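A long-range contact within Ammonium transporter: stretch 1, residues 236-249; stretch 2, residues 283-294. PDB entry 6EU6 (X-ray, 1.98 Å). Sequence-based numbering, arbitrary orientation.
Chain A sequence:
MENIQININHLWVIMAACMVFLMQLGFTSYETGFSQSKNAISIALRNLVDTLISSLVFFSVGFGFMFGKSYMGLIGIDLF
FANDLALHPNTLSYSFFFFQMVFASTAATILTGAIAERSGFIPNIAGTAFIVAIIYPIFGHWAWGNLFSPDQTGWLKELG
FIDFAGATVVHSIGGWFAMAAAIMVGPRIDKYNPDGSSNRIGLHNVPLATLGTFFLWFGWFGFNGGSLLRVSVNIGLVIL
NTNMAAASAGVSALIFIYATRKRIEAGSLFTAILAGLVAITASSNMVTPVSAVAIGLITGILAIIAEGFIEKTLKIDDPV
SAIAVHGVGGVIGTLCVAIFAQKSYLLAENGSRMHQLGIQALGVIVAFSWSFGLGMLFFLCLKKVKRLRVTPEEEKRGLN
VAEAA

Stretch 1 (236-249) GLVILNTNMAAASA
Stretch 2, residues 283-294: SSNMVTPVSAVA

This contact is a worked example of a general principle of membrane-protein packing: a single buried asparagine on one helix ties down the turn that leads into a second helix, and small and apolar side chains then let the two helices run close together. Stretch 1 is helical throughout, with phi/psi near -64/-43 and a regular ladder of i to i+4 hydrogen bonds. Stretch 2 starts as a non-helical segment and becomes helix at Pro289. From there the two helices run in broadly the same direction, their axes crossing at -32° with a closest approach of 7.6 Å. The register is set by three CA–CA pairs: Val238 with Ser284 at 5.1 Å, Asn241 with Pro289 at 5.1 Å, and Ala245 with Ala292 at 5.0 Å. Together the stretches bury 593 Å² between them, both sides summed.

Asn241 is the polar centre. Its CA-to-CB bond points toward stretch 2, and chi1 of -71° (m) with chi2 of -20° places the amide against the turn. Asn241 ND2 donates two hydrogen bonds, to Ser284 O at 3.0 Å (N-H...O angle 160°) and to Val287 O at 3.0 Å (136°), the first being the straighter. An asparagine suits this place because its NH2 group carries two hydrogens, enough for two backbone carbonyls at once. The oxygen faces the start of the second helix: Asn241 OD1 lies 3.1 Å from Pro289 CA and 3.2 Å from Pro289 N, a nitrogen with no hydrogen to share.

The turn that receives this amide is built from Ser284 (-65/-18), Asn285 (-86/-7) and Met286 (-128/7), followed by extended Val287 (-120/163) and Thr288 (-87/162). Thr288 occupies the N-cap position, and its OG1 shares a hydrogen bond with Ser291 OG at 3.1 Å. Ser284, chi1 56° (p), points toward stretch 1, where its OG sits 3.5 Å from Val238 CG1. Val238, chi1 167° (t), also places CG2 3.7 Å from Asn285 CA.

Leu237 and Leu240, both tp rotamers, pack against Pro289, whose ring has a C-gamma exo pucker, with Leu237 CD1 4.1 Å from Pro289 CD and Leu240 CD2 4.0 Å from Pro289 CG.

Farther along, small residues permit the close approach. Ala292 points toward stretch 1, its CB 3.6 Å from Asn241 O and 3.8 Å from Asn241 CB. Ala245 CA makes a CA-H...O contact with Ala292 O at 3.5 Å, with Ala245 CB also only 3.7 Å from Ala292 O. Met244, folded as mmm, brings CE to 3.9 Å from Val293 CG2, with Val293 in the t rotamer. Ser248, chi1 -43° (m), turns its hydroxyl back to its own helix, OG donating to Met244 O at 2.6 Å, while CB comes within 3.4 Å of Val293 O. Thr242 uses the same device, OG1 donating to Val238 O at 2.8 Å: each hydroxyl is satisfied within its own helix, so a polar residue can be buried here.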

# COMPACT_ATOMS: atom_id res chain seq x y z
N GLY A 236 -19.82 -3.50 -1.33
CA GLY A 236 -19.55 -2.91 -2.64
C GLY A 236 -20.21 -1.55 -2.82
O GLY A 236 -19.64 -0.64 -3.44
N LEU A 237 -21.37 -1.37 -2.22
CA LEU A 237 -22.09 -0.11 -2.33
C LEU A 237 -21.33 0.97 -1.61
O LEU A 237 -21.19 2.07 -2.15
CB LEU A 237 -23.53 -0.25 -1.75
CG LEU A 237 -24.37 1.04 -1.60
CD1 LEU A 237 -24.56 1.68 -2.94
CD2 LEU A 237 -25.72 0.65 -0.98
N VAL A 238 -20.87 0.67 -0.39
CA VAL A 238 -20.21 1.70 0.44
C VAL A 238 -18.92 2.16 -0.28
O VAL A 238 -18.59 3.34 -0.35
CB VAL A 238 -19.86 1.13 1.79
CG1 VAL A 238 -18.90 2.05 2.53
CG2 VAL A 238 -21.16 0.94 2.56
N ILE A 239 -18.16 1.17 -0.76
CA ILE A 239 -16.88 1.49 -1.44
C ILE A 239 -17.06 2.23 -2.75
O ILE A 239 -16.33 3.16 -3.04
CB ILE A 239 -16.07 0.21 -1.55
CG1 ILE A 239 -15.58 -0.07 -0.13
CG2 ILE A 239 -14.90 0.39 -2.51
CD1 ILE A 239 -14.73 -1.26 0.13
N LEU A 240 -18.03 1.80 -3.54
CA LEU A 240 -18.39 2.50 -4.76
C LEU A 240 -18.82 3.93 -4.45
O LEU A 240 -18.33 4.87 -5.06
CB LEU A 240 -19.50 1.74 -5.50
CG LEU A 240 -19.98 2.46 -6.79
CD1 LEU A 240 -18.83 2.59 -7.83
CD2 LEU A 240 -21.19 1.79 -7.44
N ASN A 241 -19.65 4.13 -3.42
CA ASN A 241 -20.01 5.48 -3.10
C ASN A 241 -18.81 6.29 -2.65
O ASN A 241 -18.71 7.49 -2.94
CB ASN A 241 -21.06 5.52 -1.97
CG ASN A 241 -22.42 5.06 -2.42
OD1 ASN A 241 -22.76 5.04 -3.62
ND2 ASN A 241 -23.22 4.66 -1.42
N THR A 242 -17.90 5.69 -1.86
CA THR A 242 -16.74 6.43 -1.44
C THR A 242 -15.95 6.90 -2.67
O THR A 242 -15.55 8.01 -2.76
CB THR A 242 -15.89 5.52 -0.52
OG1 THR A 242 -16.69 5.20 0.62
CG2 THR A 242 -14.63 6.20 -0.09
N ASN A 243 -15.78 6.02 -3.66
CA ASN A 243 -15.02 6.32 -4.84
C ASN A 243 -15.69 7.42 -5.65
O ASN A 243 -15.05 8.38 -6.18
CB ASN A 243 -14.85 5.11 -5.72
CG ASN A 243 -13.80 5.36 -6.77
OD1 ASN A 243 -12.61 5.39 -6.47
ND2 ASN A 243 -14.24 5.52 -8.03
N MET A 244 -16.99 7.30 -5.76
CA MET A 244 -17.69 8.26 -6.57
C MET A 244 -17.69 9.65 -5.94
O MET A 244 -17.67 10.63 -6.67
CB MET A 244 -19.16 7.81 -6.88
CG MET A 244 -19.25 6.49 -7.59
SD MET A 244 -18.30 6.47 -9.09
CE MET A 244 -19.00 7.82 -10.06
N ALA A 245 -17.75 9.75 -4.60
CA ALA A 245 -17.71 11.06 -3.96
C ALA A 245 -16.35 11.71 -4.25
O ALA A 245 -16.31 12.90 -4.59
CB ALA A 245 -17.97 11.03 -2.44
N ALA A 246 -15.24 10.96 -4.09
CA ALA A 246 -13.90 11.48 -4.37
C ALA A 246 -13.78 11.94 -5.83
O ALA A 246 -13.29 13.06 -6.14
CB ALA A 246 -12.83 10.45 -4.09
N ALA A 247 -14.25 11.10 -6.73
CA ALA A 247 -14.07 11.40 -8.14
C ALA A 247 -14.91 12.64 -8.53
O ALA A 247 -14.42 13.54 -9.19
CB ALA A 247 -14.52 10.23 -8.95
N SER A 248 -16.12 12.73 -8.03
CA SER A 248 -16.98 13.89 -8.34
C SER A 248 -16.43 15.12 -7.70
O SER A 248 -16.51 16.18 -8.29
CB SER A 248 -18.46 13.69 -7.90
OG SER A 248 -18.79 12.36 -8.29
N ALA A 249 -15.93 15.01 -6.45
CA ALA A 249 -15.31 16.15 -5.83
C ALA A 249 -14.14 16.69 -6.65
O ALA A 249 -14.03 17.92 -6.85
CB ALA A 249 -14.94 15.89 -4.36
N SER A 283 -22.11 9.12 5.43
CA SER A 283 -23.32 8.59 4.87
C SER A 283 -23.14 7.51 3.83
O SER A 283 -24.11 7.08 3.21
CB SER A 283 -24.11 9.72 4.23
OG SER A 283 -23.42 10.22 3.12
N SER A 284 -21.93 6.98 3.66
CA SER A 284 -21.71 6.13 2.48
C SER A 284 -22.52 4.84 2.51
O SER A 284 -22.69 4.23 1.47
CB SER A 284 -20.21 5.83 2.30
OG SER A 284 -19.76 5.26 3.48
N ASN A 285 -23.05 4.40 3.67
CA ASN A 285 -23.85 3.19 3.73
C ASN A 285 -25.34 3.44 3.42
O ASN A 285 -26.10 2.48 3.27
CB ASN A 285 -23.78 2.58 5.12
CG ASN A 285 -24.35 3.53 6.20
OD1 ASN A 285 -24.17 4.76 6.18
ND2 ASN A 285 -25.02 2.95 7.15
N MET A 286 -25.74 4.69 3.27
CA MET A 286 -27.18 5.02 3.23
C MET A 286 -27.61 5.84 2.08
O MET A 286 -28.79 6.23 2.01
CB MET A 286 -27.66 5.67 4.54
CG MET A 286 -26.98 6.91 5.02
SD MET A 286 -27.32 7.42 6.77
CE MET A 286 -26.97 5.97 7.60
N VAL A 287 -26.70 6.07 1.14
CA VAL A 287 -26.99 6.88 -0.05
C VAL A 287 -26.77 6.02 -1.28
O VAL A 287 -26.16 4.96 -1.19
CB VAL A 287 -26.16 8.17 -0.12
CG1 VAL A 287 -26.32 8.98 1.15
CG2 VAL A 287 -24.65 7.93 -0.39
N THR A 288 -27.32 6.47 -2.39
CA THR A 288 -27.14 5.86 -3.71
C THR A 288 -25.86 6.44 -4.37
O THR A 288 -25.41 7.53 -4.02
CB THR A 288 -28.36 6.18 -4.66
OG1 THR A 288 -28.44 7.60 -4.87
CG2 THR A 288 -29.71 5.65 -4.12
N PRO A 289 -25.33 5.75 -5.38
CA PRO A 289 -24.16 6.31 -6.02
C PRO A 289 -24.38 7.70 -6.63
O PRO A 289 -23.48 8.54 -6.53
CB PRO A 289 -23.84 5.29 -7.10
CG PRO A 289 -24.37 4.01 -6.58
CD PRO A 289 -25.64 4.39 -5.85
N VAL A 290 -25.59 7.97 -7.18
CA VAL A 290 -25.84 9.30 -7.68
C VAL A 290 -25.85 10.34 -6.57
O VAL A 290 -25.32 11.42 -6.77
CB VAL A 290 -27.11 9.41 -8.61
CG1 VAL A 290 -27.42 10.86 -8.95
CG2 VAL A 290 -26.82 8.70 -9.93
N SER A 291 -26.39 10.05 -5.40
CA SER A 291 -26.31 11.03 -4.32
C SER A 291 -24.85 11.24 -3.84
O SER A 291 -24.47 12.35 -3.35
CB SER A 291 -27.12 10.58 -3.14
OG SER A 291 -28.45 10.32 -3.47
N ALA A 292 -24.06 10.17 -3.90
CA ALA A 292 -22.58 10.26 -3.54
C ALA A 292 -21.92 11.22 -4.50
O ALA A 292 -21.11 12.03 -4.10
CB ALA A 292 -21.95 8.89 -3.55
N VAL A 293 -22.27 11.14 -5.80
CA VAL A 293 -21.79 12.09 -6.79
C VAL A 293 -22.20 13.56 -6.43
O VAL A 293 -21.37 14.49 -6.44
CB VAL A 293 -22.25 11.68 -8.17
CG1 VAL A 293 -22.05 12.83 -9.15
CG2 VAL A 293 -21.54 10.46 -8.65
N ALA A 294 -23.46 13.75 -6.06
CA ALA A 294 -23.93 15.10 -5.68
C ALA A 294 -23.21 15.61 -4.44
O ALA A 294 -22.82 16.78 -4.37
CB ALA A 294 -25.42 15.09 -5.49